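Local coordinates for protein HTH-type transcriptional regulator MmpR5 (Mycobacterium tuberculosis, PDB 4NB5) that represses transcription by binding directly to promoter regions, controlling the MmpS-MmpL transport systems and its own expression as a MarR-type homodimer, at residues Phe79-Ala84 with Tyr92-Pro97; Arg34-Leu39 with Ala71-Gln76; Glu18-Met23 with Leu40-Val45. All blocks are in the same frame, centred on the assembly; numbering follows the deposited sequence.

Contact 1: residues Phe79-Ala84 with Tyr92-Pro97; sequences FIERLA and YFRLRP. With 2JT (1,3-dihydroxypropan-2-yl octadecanoate), chain E.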
loop_
_atom_site.group_PDB
_atom_site.type_symbol
_atom_site.label_atom_id
_atom_site.label_comp_id
_atom_site.label_asym_id
_atom_site.label_seq_id
_atom_site.Cartn_x
_atom_site.Cartn_y
_atom_site.Cartn_z
ATOM N N PHE B 79 3.241 8.442 1.488
ATOM C CA PHE B 79 3.094 9.892 1.627
ATOM C C PHE B 79 3.302 10.679 0.341
ATOM O O PHE B 79 2.663 11.713 0.147
ATOM C CB PHE B 79 4.059 10.452 2.679
ATOM C CG PHE B 79 3.797 9.962 4.077
ATOM C CD1 PHE B 79 2.604 10.251 4.714
ATOM C CD2 PHE B 79 4.756 9.234 4.760
ATOM C CE1 PHE B 79 2.360 9.803 6.002
ATOM C CE2 PHE B 79 4.519 8.787 6.050
ATOM C CZ PHE B 79 3.315 9.076 6.668
ATOM N N ILE B 80 4.216 10.224 -0.512
ATOM C CA ILE B 80 4.544 10.971 -1.721
ATOM C C ILE B 80 4.441 10.110 -2.968
ATOM O O ILE B 80 4.315 8.889 -2.888
ATOM C CB ILE B 80 5.955 11.610 -1.646
ATOM C CG1 ILE B 80 7.053 10.567 -1.881
ATOM C CG2 ILE B 80 6.133 12.331 -0.316
ATOM C CD1 ILE B 80 8.471 11.165 -1.927
ATOM N N GLU B 81 4.473 10.769 -4.121
ATOM C CA GLU B 81 4.358 10.084 -5.399
ATOM C C GLU B 81 5.416 10.575 -6.367
ATOM O O GLU B 81 5.882 11.716 -6.289
ATOM C CB GLU B 81 2.977 10.303 -6.005
ATOM C CG GLU B 81 2.645 11.752 -6.276
ATOM C CD GLU B 81 1.164 11.982 -6.502
ATOM O OE1 GLU B 81 0.376 11.040 -6.294
ATOM O OE2 GLU B 81 0.789 13.110 -6.886
ATOM N N ARG B 82 5.788 9.682 -7.272
ATOM C CA ARG B 82 6.666 9.993 -8.379
ATOM C C ARG B 82 5.809 10.500 -9.529
ATOM O O ARG B 82 4.712 9.989 -9.768
ATOM C CB ARG B 82 7.405 8.718 -8.787
ATOM C CG ARG B 82 8.545 8.907 -9.770
ATOM C CD ARG B 82 9.197 7.566 -10.091
ATOM N NE ARG B 82 9.661 6.885 -8.882
ATOM C CZ ARG B 82 10.851 7.074 -8.321
ATOM N NH1 ARG B 82 11.719 7.926 -8.855
ATOM N NH2 ARG B 82 11.181 6.410 -7.220
ATOM N N LEU B 83 6.292 11.524 -10.221
ATOM C CA LEU B 83 5.637 12.013 -11.420
ATOM C C LEU B 83 6.665 12.146 -12.535
ATOM O O LEU B 83 7.863 12.285 -12.281
ATOM C CB LEU B 83 4.964 13.357 -11.157
ATOM C CG LEU B 83 3.720 13.331 -10.268
ATOM C CD1 LEU B 83 3.136 14.730 -10.153
ATOM C CD2 LEU B 83 2.674 12.372 -10.814
ATOM N N ALA B 84 6.188 12.083 -13.772
ATOM C CA ALA B 84 7.055 12.205 -14.936
ATOM C C ALA B 84 6.269 12.810 -16.089
ATOM O O ALA B 84 5.047 12.663 -16.159
ATOM C CB ALA B 84 7.615 10.843 -15.325
ATOM N N TYR B 92 10.279 13.892 -11.016
ATOM C CA TYR B 92 9.596 14.791 -10.085
ATOM C C TYR B 92 8.938 14.011 -8.953
ATOM O O TYR B 92 8.526 12.865 -9.130
ATOM C CB TYR B 92 8.521 15.608 -10.793
ATOM C CG TYR B 92 9.061 16.564 -11.822
ATOM C CD1 TYR B 92 9.483 17.835 -11.461
ATOM C CD2 TYR B 92 9.143 16.196 -13.157
ATOM C CE1 TYR B 92 9.974 18.715 -12.404
ATOM C CE2 TYR B 92 9.634 17.068 -14.106
ATOM C CZ TYR B 92 10.047 18.325 -13.725
ATOM O OH TYR B 92 10.537 19.195 -14.672
ATOM N N PHE B 93 8.837 14.647 -7.790
ATOM C CA PHE B 93 8.076 14.083 -6.683
ATOM C C PHE B 93 7.104 15.121 -6.174
ATOM O O PHE B 93 7.309 16.327 -6.331
ATOM C CB PHE B 93 8.987 13.647 -5.536
ATOM C CG PHE B 93 9.949 12.568 -5.908
ATOM C CD1 PHE B 93 9.539 11.247 -5.976
ATOM C CD2 PHE B 93 11.263 12.875 -6.207
ATOM C CE1 PHE B 93 10.434 10.249 -6.324
ATOM C CE2 PHE B 93 12.157 11.885 -6.559
ATOM C CZ PHE B 93 11.743 10.572 -6.617
ATOM N N ARG B 94 6.058 14.620 -5.538
ATOM C CA ARG B 94 5.029 15.469 -5.004
ATOM C C ARG B 94 4.363 14.782 -3.812
ATOM O O ARG B 94 4.240 13.604 -3.787
ATOM C CB ARG B 94 3.992 15.562 -6.069
ATOM C CG ARG B 94 3.153 16.716 -6.084
ATOM C CD ARG B 94 1.941 16.313 -6.888
ATOM N NE ARG B 94 1.073 16.617 -5.880
ATOM C CZ ARG B 94 0.489 17.755 -5.757
ATOM N NH1 ARG B 94 0.530 18.663 -6.658
ATOM N NH2 ARG B 94 -0.154 17.912 -4.698
ATOM N N LEU B 95 3.957 15.557 -2.840
ATOM C CA LEU B 95 3.160 14.992 -1.771
ATOM C C LEU B 95 1.859 14.485 -2.363
ATOM O O LEU B 95 1.254 15.128 -3.226
ATOM C CB LEU B 95 2.863 16.051 -0.718
ATOM C CG LEU B 95 2.325 15.534 0.605
ATOM C CD1 LEU B 95 3.448 14.946 1.445
ATOM C CD2 LEU B 95 1.615 16.654 1.348
ATOM N N ARG B 96 1.410 13.329 -1.903
ATOM C CA ARG B 96 0.169 12.774 -2.411
ATOM C C ARG B 96 -1.034 13.560 -1.917
ATOM O O ARG B 96 -1.002 14.161 -0.848
ATOM C CB ARG B 96 0.037 11.306 -2.006
ATOM C CG ARG B 96 0.347 10.343 -3.131
ATOM C CD ARG B 96 -0.661 9.212 -3.167
ATOM N NE ARG B 96 -0.227 8.074 -2.374
ATOM C CZ ARG B 96 -1.027 7.098 -1.955
ATOM N NH1 ARG B 96 -2.329 7.118 -2.224
ATOM N NH2 ARG B 96 -0.519 6.108 -1.241
ATOM N N PRO B 97 -2.114 13.580 -2.712
ATOM C CA PRO B 97 -3.340 14.168 -2.171
ATOM C C PRO B 97 -3.733 13.413 -0.902
ATOM O O PRO B 97 -3.556 12.197 -0.863
ATOM C CB PRO B 97 -4.378 13.902 -3.272
ATOM C CG PRO B 97 -3.600 13.573 -4.494
ATOM C CD PRO B 97 -2.311 12.977 -4.038
HETATM C C10 2JT E . 5.811 8.293 10.035
HETATM C C13 2JT E . 7.460 6.302 13.126
HETATM C C15 2JT E . 5.959 6.461 15.107
HETATM C C17 2JT E . 6.376 5.604 17.379
HETATM C C20 2JT E . 7.133 8.214 20.095
HETATM C C21 2JT E . 6.126 8.282 21.163
HETATM C C22 2JT E . 5.743 9.739 21.474
HETATM C C24 2JT E . 6.636 11.981 21.920
HETATM O O01 2JT E . 4.609 5.464 10.622
HETATM C C02 2JT E . 4.071 6.374 10.058
HETATM O O03 2JT E . 3.838 6.089 8.756
HETATM C C04 2JT E . 2.769 6.115 8.105
HETATM C C05 2JT E . 1.583 5.901 8.998
HETATM O O06 2JT E . 0.763 6.999 8.982
HETATM C C07 2JT E . 3.178 4.903 7.166
HETATM O O08 2JT E . 2.281 4.662 6.408
HETATM C C09 2JT E . 4.295 7.902 10.326
HETATM C C11 2JT E . 6.687 8.172 11.295
HETATM C C12 2JT E . 6.563 6.717 11.935
HETATM C C14 2JT E . 6.688 5.513 14.161
HETATM C C16 2JT E . 5.411 5.820 16.292
HETATM C C18 2JT E . 6.915 6.835 17.919
HETATM C C19 2JT E . 7.240 6.815 19.431
HETATM C C23 2JT E . 6.760 10.544 22.151
HETATM C C25 2JT E . 7.980 12.570 22.346
#
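Strands 80-83 and 92-95 form the beta hairpin, or wing, of a MarR-type winged helix-turn-helix domain, and five backbone hydrogen bonds set their antiparallel register. Glu81 and Arg94 exchange two of them, Glu81 N to Arg94 O (2.9 Å) and Arg94 N to Glu81 O (3.0 Å). Leu83 and Tyr92 form the next hydrogen-bonded pair, and at the ligand end Arg96 N donates to Phe79 O almost straight, at 171°.

On the sheet face that carries Arg82 and Phe93, these side chains run side by side in the same direction. Phe93 CE1 lies over one face of the guanidinium, and Arg82 NH1 is 3.5 Å from Phe93 CZ, with the two planes 69° apart, so the groups are not stacked flat. The ring of Phe93 also packs on Ala71, joining the wing to helix 64-77, most of which falls in the inferred helix-turn-helix motif.

The Glu81 and Arg94 side chains share the other face. CG of Glu81 sits between the backbone N and the carbonyl carbon (chi1 60°), and the extended chain brings OE2 to 3.7 Å from Arg94 NE, a long salt bridge. Arg94 NE also donates to Leu95 O at 3.0 Å. Gln22 of the second subunit is hydrogen-bonded to Glu81 OE2, while Arg94 is salt-bridged to Glu18 of that subunit and to Glu49 of its own chain. Just before the first strand, Phe79 CZ comes within 3.3 Å of C04 of the bound glycerol ester of octadecanoic acid.

Contact 2: residues Arg34-Leu39 with Ala71-Gln76; sequences RLAGRL and ARMLIQ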
loop_
_atom_site.group_PDB
_atom_site.type_symbol
_atom_site.label_atom_id
_atom_site.label_comp_id
_atom_site.label_asym_id
_atom_site.label_seq_id
_atom_site.Cartn_x
_atom_site.Cartn_y
_atom_site.Cartn_z
ATOM N N ARG B 34 17.048 11.171 9.116
ATOM C CA ARG B 34 16.795 12.597 9.206
ATOM C C ARG B 34 16.380 13.139 7.839
ATOM O O ARG B 34 15.459 13.949 7.734
ATOM C CB ARG B 34 18.051 13.316 9.719
ATOM C CG ARG B 34 17.879 14.800 9.960
ATOM C CD ARG B 34 19.112 15.423 10.615
ATOM N NE ARG B 34 19.266 14.968 11.996
ATOM C CZ ARG B 34 18.577 15.454 13.030
ATOM N NH1 ARG B 34 17.677 16.413 12.854
ATOM N NH2 ARG B 34 18.784 14.974 14.248
ATOM N N LEU B 35 17.045 12.679 6.785
ATOM C CA LEU B 35 16.767 13.204 5.449
ATOM C C LEU B 35 15.347 12.878 4.988
ATOM O O LEU B 35 14.703 13.698 4.333
ATOM C CB LEU B 35 17.803 12.715 4.436
ATOM C CG LEU B 35 17.630 13.216 3.000
ATOM C CD1 LEU B 35 17.487 14.732 2.934
ATOM C CD2 LEU B 35 18.829 12.758 2.177
ATOM N N ALA B 36 14.844 11.693 5.336
ATOM C CA ALA B 36 13.466 11.349 5.008
ATOM C C ALA B 36 12.485 12.329 5.654
ATOM O O ALA B 36 11.533 12.765 5.014
ATOM C CB ALA B 36 13.156 9.927 5.444
ATOM N N GLY B 37 12.712 12.652 6.924
ATOM C CA GLY B 37 11.879 13.614 7.622
ATOM C C GLY B 37 11.934 14.999 6.994
ATOM O O GLY B 37 10.907 15.657 6.830
ATOM N N ARG B 38 13.143 15.446 6.663
ATOM C CA ARG B 38 13.321 16.760 6.040
ATOM C C ARG B 38 12.665 16.808 4.667
ATOM O O ARG B 38 12.029 17.803 4.309
ATOM C CB ARG B 38 14.811 17.111 5.942
ATOM C CG ARG B 38 15.478 17.326 7.293
ATOM C CD ARG B 38 16.990 17.513 7.149
ATOM N NE ARG B 38 17.308 18.753 6.441
ATOM C CZ ARG B 38 18.175 18.868 5.436
ATOM N NH1 ARG B 38 18.853 17.819 4.980
ATOM N NH2 ARG B 38 18.367 20.058 4.881
ATOM N N LEU B 39 12.810 15.725 3.903
ATOM C CA LEU B 39 12.174 15.615 2.593
ATOM C C LEU B 39 10.647 15.675 2.685
ATOM O O LEU B 39 10.000 16.389 1.911
ATOM C CB LEU B 39 12.630 14.343 1.873
ATOM C CG LEU B 39 11.963 14.096 0.520
ATOM C CD1 LEU B 39 12.154 15.280 -0.412
ATOM C CD2 LEU B 39 12.505 12.826 -0.119
ATOM N N ALA B 71 13.305 9.211 -0.954
ATOM C CA ALA B 71 12.054 9.363 -1.687
ATOM C C ALA B 71 11.359 8.007 -1.814
ATOM O O ALA B 71 10.143 7.896 -1.653
ATOM C CB ALA B 71 12.303 9.975 -3.056
ATOM N N ARG B 72 12.145 6.975 -2.097
ATOM C CA ARG B 72 11.614 5.627 -2.222
ATOM C C ARG B 72 10.919 5.194 -0.930
ATOM O O ARG B 72 9.855 4.579 -0.969
ATOM C CB ARG B 72 12.748 4.658 -2.570
ATOM C CG ARG B 72 12.294 3.230 -2.846
ATOM C CD ARG B 72 13.458 2.368 -3.321
ATOM N NE ARG B 72 14.263 3.066 -4.326
ATOM C CZ ARG B 72 15.571 3.298 -4.235
ATOM N NH1 ARG B 72 16.277 2.882 -3.188
ATOM N NH2 ARG B 72 16.189 3.950 -5.211
ATOM N N MET B 73 11.518 5.537 0.206
ATOM C CA MET B 73 10.950 5.199 1.501
ATOM C C MET B 73 9.609 5.903 1.710
ATOM O O MET B 73 8.636 5.292 2.143
ATOM C CB MET B 73 11.936 5.588 2.593
ATOM C CG MET B 73 11.510 5.214 3.995
ATOM S SD MET B 73 12.830 5.479 5.203
ATOM C CE MET B 73 14.297 5.407 4.164
ATOM N N LEU B 74 9.563 7.194 1.403
ATOM C CA LEU B 74 8.333 7.951 1.593
ATOM C C LEU B 74 7.231 7.487 0.651
ATOM O O LEU B 74 6.048 7.593 0.976
ATOM C CB LEU B 74 8.587 9.452 1.407
ATOM C CG LEU B 74 9.467 10.111 2.472
ATOM C CD1 LEU B 74 9.693 11.580 2.142
ATOM C CD2 LEU B 74 8.874 9.972 3.868
ATOM N N ILE B 75 7.600 7.000 -0.532
ATOM C CA ILE B 75 6.614 6.422 -1.442
ATOM C C ILE B 75 6.056 5.133 -0.816
ATOM O O ILE B 75 4.845 4.919 -0.798
ATOM C CB ILE B 75 7.227 6.133 -2.836
ATOM C CG1 ILE B 75 7.449 7.448 -3.589
ATOM C CG2 ILE B 75 6.318 5.214 -3.649
ATOM C CD1 ILE B 75 8.345 7.328 -4.825
ATOM N N GLN B 76 6.935 4.300 -0.275
ATOM C CA GLN B 76 6.503 3.053 0.353
ATOM C C GLN B 76 5.594 3.334 1.545
ATOM O O GLN B 76 4.619 2.620 1.764
ATOM C CB GLN B 76 7.708 2.234 0.812
ATOM C CG GLN B 76 7.331 0.891 1.426
ATOM C CD GLN B 76 8.432 0.317 2.294
ATOM O OE1 GLN B 76 9.010 1.016 3.129
ATOM N NE2 GLN B 76 8.731 -0.962 2.100
#
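First torsions of different kind set the CG atoms of two leucines: Leu39 holds CG anti to its backbone N (chi1 177°), whereas Leu74 holds CG anti to its carbonyl carbon. The second torsion of Leu74 (chi2 177°) then places CD1 anti to its CA, extended toward the partner. Both CA-CB bonds already point toward the opposite helix, and the side chains meet obliquely. CD1 of Leu74 is the atom that does most of the touching. It lies 3.8 Å from Leu39 CG, and it also approaches CB and CD2 of the same leucine, so one methyl rests against the branched part of its partner. The same methyl reaches the backbone, with Leu74 CD1 3.6 Å from Ala36 O.

Leu39 also meets Ala71: its CD2 reaches to 3.8 Å from Ala71 N and touches the methyl of Ala71 at 4.1 Å.

The segments belong to helix 34-45 and helix 64-77, the latter within the helix-turn-helix motif inferred for residues 53-76. Their local axes approach to 9.7 Å at an angle of 67°, which fits a contact confined to a few side chains and a modest buried area of 209 Å². Phe27 of helix 16-28 touches both Ala36 and Leu74, while Ile80 of the wing also packs on Leu74; this leucine is therefore shared by several elements of the domain.

Across the two segments the interactions are apolar, without a hydrogen bond or charge pair. Between these segments, then, the contact depends on the fit of methyl groups, with Ala36 O touched by carbon on this side.

Contact 3: residues Glu18-Met23 with Leu40-Val45; sequences EFVEQM and LGWLLV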
loop_
_atom_site.group_PDB
_atom_site.type_symbol
_atom_site.label_atom_id
_atom_site.label_comp_id
_atom_site.label_asym_id
_atom_site.label_seq_id
_atom_site.Cartn_x
_atom_site.Cartn_y
_atom_site.Cartn_z
ATOM N N GLU B 18 12.804 25.911 9.855
ATOM C CA GLU B 18 12.668 25.404 11.217
ATOM C C GLU B 18 11.701 24.213 11.247
ATOM O O GLU B 18 11.921 23.231 11.955
ATOM C CB GLU B 18 12.184 26.506 12.158
ATOM C CG GLU B 18 12.045 26.063 13.604
ATOM C CD GLU B 18 11.719 27.214 14.537
ATOM O OE1 GLU B 18 11.645 26.985 15.763
ATOM O OE2 GLU B 18 11.541 28.349 14.043
ATOM N N PHE B 19 10.630 24.301 10.469
ATOM C CA PHE B 19 9.681 23.198 10.356
ATOM C C PHE B 19 10.355 21.970 9.728
ATOM O O PHE B 19 10.225 20.843 10.221
ATOM C CB PHE B 19 8.472 23.632 9.523
ATOM C CG PHE B 19 7.588 22.496 9.111
ATOM C CD1 PHE B 19 6.752 21.884 10.031
ATOM C CD2 PHE B 19 7.605 22.033 7.807
ATOM C CE1 PHE B 19 5.950 20.831 9.649
ATOM C CE2 PHE B 19 6.813 20.983 7.421
ATOM C CZ PHE B 19 5.985 20.378 8.338
ATOM N N VAL B 20 11.065 22.189 8.626
ATOM C CA VAL B 20 11.748 21.112 7.925
ATOM C C VAL B 20 12.761 20.438 8.855
ATOM O O VAL B 20 12.830 19.209 8.945
ATOM C CB VAL B 20 12.441 21.635 6.655
ATOM C CG1 VAL B 20 13.384 20.586 6.072
ATOM C CG2 VAL B 20 11.406 22.042 5.629
ATOM N N GLU B 21 13.527 21.252 9.576
ATOM C CA GLU B 21 14.503 20.737 10.530
ATOM C C GLU B 21 13.824 19.876 11.595
ATOM O O GLU B 21 14.315 18.804 11.959
ATOM C CB GLU B 21 15.222 21.905 11.201
ATOM C CG GLU B 21 16.303 21.502 12.176
ATOM C CD GLU B 21 17.585 21.117 11.475
ATOM O OE1 GLU B 21 18.611 20.958 12.171
ATOM O OE2 GLU B 21 17.564 20.976 10.230
ATOM N N GLN B 22 12.688 20.345 12.097
ATOM C CA GLN B 22 12.003 19.637 13.169
ATOM C C GLN B 22 11.393 18.337 12.674
ATOM O O GLN B 22 11.368 17.345 13.399
ATOM C CB GLN B 22 10.963 20.536 13.842
ATOM C CG GLN B 22 11.617 21.567 14.746
ATOM C CD GLN B 22 10.626 22.531 15.374
ATOM O OE1 GLN B 22 10.797 23.746 15.300
ATOM N NE2 GLN B 22 9.601 21.990 16.021
ATOM N N MET B 23 10.925 18.326 11.430
ATOM C CA MET B 23 10.476 17.083 10.804
ATOM C C MET B 23 11.612 16.065 10.695
ATOM O O MET B 23 11.415 14.870 10.921
ATOM C CB MET B 23 9.887 17.376 9.425
ATOM C CG MET B 23 8.529 18.074 9.487
ATOM S SD MET B 23 7.185 17.003 10.087
ATOM C CE MET B 23 6.970 15.939 8.667
ATOM N N LEU B 40 10.065 14.946 3.639
ATOM C CA LEU B 40 8.624 14.996 3.829
ATOM C C LEU B 40 8.206 16.408 4.231
ATOM O O LEU B 40 7.240 16.951 3.709
ATOM C CB LEU B 40 8.180 13.981 4.878
ATOM C CG LEU B 40 6.680 13.956 5.187
ATOM C CD1 LEU B 40 5.852 13.729 3.932
ATOM C CD2 LEU B 40 6.355 12.900 6.225
ATOM N N GLY B 41 8.944 17.007 5.160
ATOM C CA GLY B 41 8.657 18.368 5.570
ATOM C C GLY B 41 8.706 19.350 4.406
ATOM O O GLY B 41 7.820 20.190 4.252
ATOM N N TRP B 42 9.745 19.251 3.588
ATOM C CA TRP B 42 9.871 20.109 2.423
ATOM C C TRP B 42 8.672 19.948 1.480
ATOM O O TRP B 42 8.112 20.930 1.002
ATOM C CB TRP B 42 11.177 19.822 1.676
ATOM C CG TRP B 42 11.399 20.734 0.504
ATOM C CD1 TRP B 42 11.219 20.430 -0.813
ATOM C CD2 TRP B 42 11.847 22.098 0.545
ATOM N NE1 TRP B 42 11.527 21.519 -1.595
ATOM C CE2 TRP B 42 11.910 22.548 -0.788
ATOM C CE3 TRP B 42 12.206 22.966 1.577
ATOM C CZ2 TRP B 42 12.317 23.844 -1.110
ATOM C CZ3 TRP B 42 12.606 24.256 1.249
ATOM C CH2 TRP B 42 12.654 24.679 -0.084
ATOM N N LEU B 43 8.261 18.710 1.219
ATOM C CA LEU B 43 7.159 18.487 0.276
ATOM C C LEU B 43 5.808 18.915 0.837
ATOM O O LEU B 43 4.835 19.049 0.093
ATOM C CB LEU B 43 7.127 17.024 -0.180
ATOM C CG LEU B 43 8.292 16.634 -1.090
ATOM C CD1 LEU B 43 8.369 15.135 -1.257
ATOM C CD2 LEU B 43 8.163 17.305 -2.459
ATOM N N LEU B 44 5.748 19.144 2.145
ATOM C CA LEU B 44 4.555 19.676 2.787
ATOM C C LEU B 44 4.415 21.195 2.646
ATOM O O LEU B 44 3.320 21.724 2.770
ATOM C CB LEU B 44 4.566 19.316 4.275
ATOM C CG LEU B 44 4.006 17.928 4.554
ATOM C CD1 LEU B 44 4.565 17.386 5.849
ATOM C CD2 LEU B 44 2.505 17.950 4.622
ATOM N N VAL B 45 5.521 21.895 2.399
ATOM C CA VAL B 45 5.487 23.357 2.401
ATOM C C VAL B 45 6.014 24.006 1.129
ATOM O O VAL B 45 5.863 25.210 0.957
ATOM C CB VAL B 45 6.285 23.953 3.584
ATOM C CG1 VAL B 45 5.647 23.557 4.903
ATOM C CG2 VAL B 45 7.742 23.522 3.527
#
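This is a buried, apolar helix-helix contact in the MarR-type fold, joining helix 16-28 to helix 34-45, with the fourth subunit packed against several of its residues. The local axes run at 145°, roughly antiparallel, and approach to 8.5 Å. Gly41 is the point of closest backbone approach: its CA lies 4.8 Å from that of Val20. A CB on Gly41 would point at the other helix and fall tightly against Met23 CB and Val20 CA; the lack of a side chain at Gly41 is compatible with this close approach.

Phe19 and Met23 pack on one flank. Met23 CG lies over one face of the Phe19 ring and meets Gly41 CA at 3.9 Å. Beyond CG the methionine bends at both chi2 (-70°) and chi3 (-73°), and its terminal CE reaches Leu40 CD2 at 3.9 Å and Leu44 CD1 at 4.0 Å. Leu114 and Gly121 of the fourth subunit pack on Met23 and Phe19, respectively.

Val20 works on the other flank through a single methyl: CG2 faces the backbone at Trp42 N and meets the edge of the indole at CE3, 4.2 Å away. Trp42 NE1 is hydrogen-bonded to Gln51 OE1. Phe19 CE2 touches Val45 CG1 at 3.8 Å, and the ring turns its edge to Gly41 O, which lies in plane, 3.4 Å from CE2.

All three contacts are largely buried, but only contact 1 is held by hydrogen bonds between its segments, and it alone reaches an exposed residue, Arg82. Contacts 2 and 3 are apolar and share helix 34-45: its first half meets helix 64-77 at a steep angle, its second half meets helix 16-28 roughly antiparallel and more closely, through a glycine. They adjoin where Gly37 O meets Met23 CB at 3.3 Å. The wing joins both. Phe79 N lies 3.0 Å from Leu74 O, a probable hydrogen bond to contact 2, whereas Leu95 packs on Leu40 and Leu44 of contact 3. Glu81 and Arg94 have polar partners on the second subunit; contacts 2 and 3 both touch the fourth.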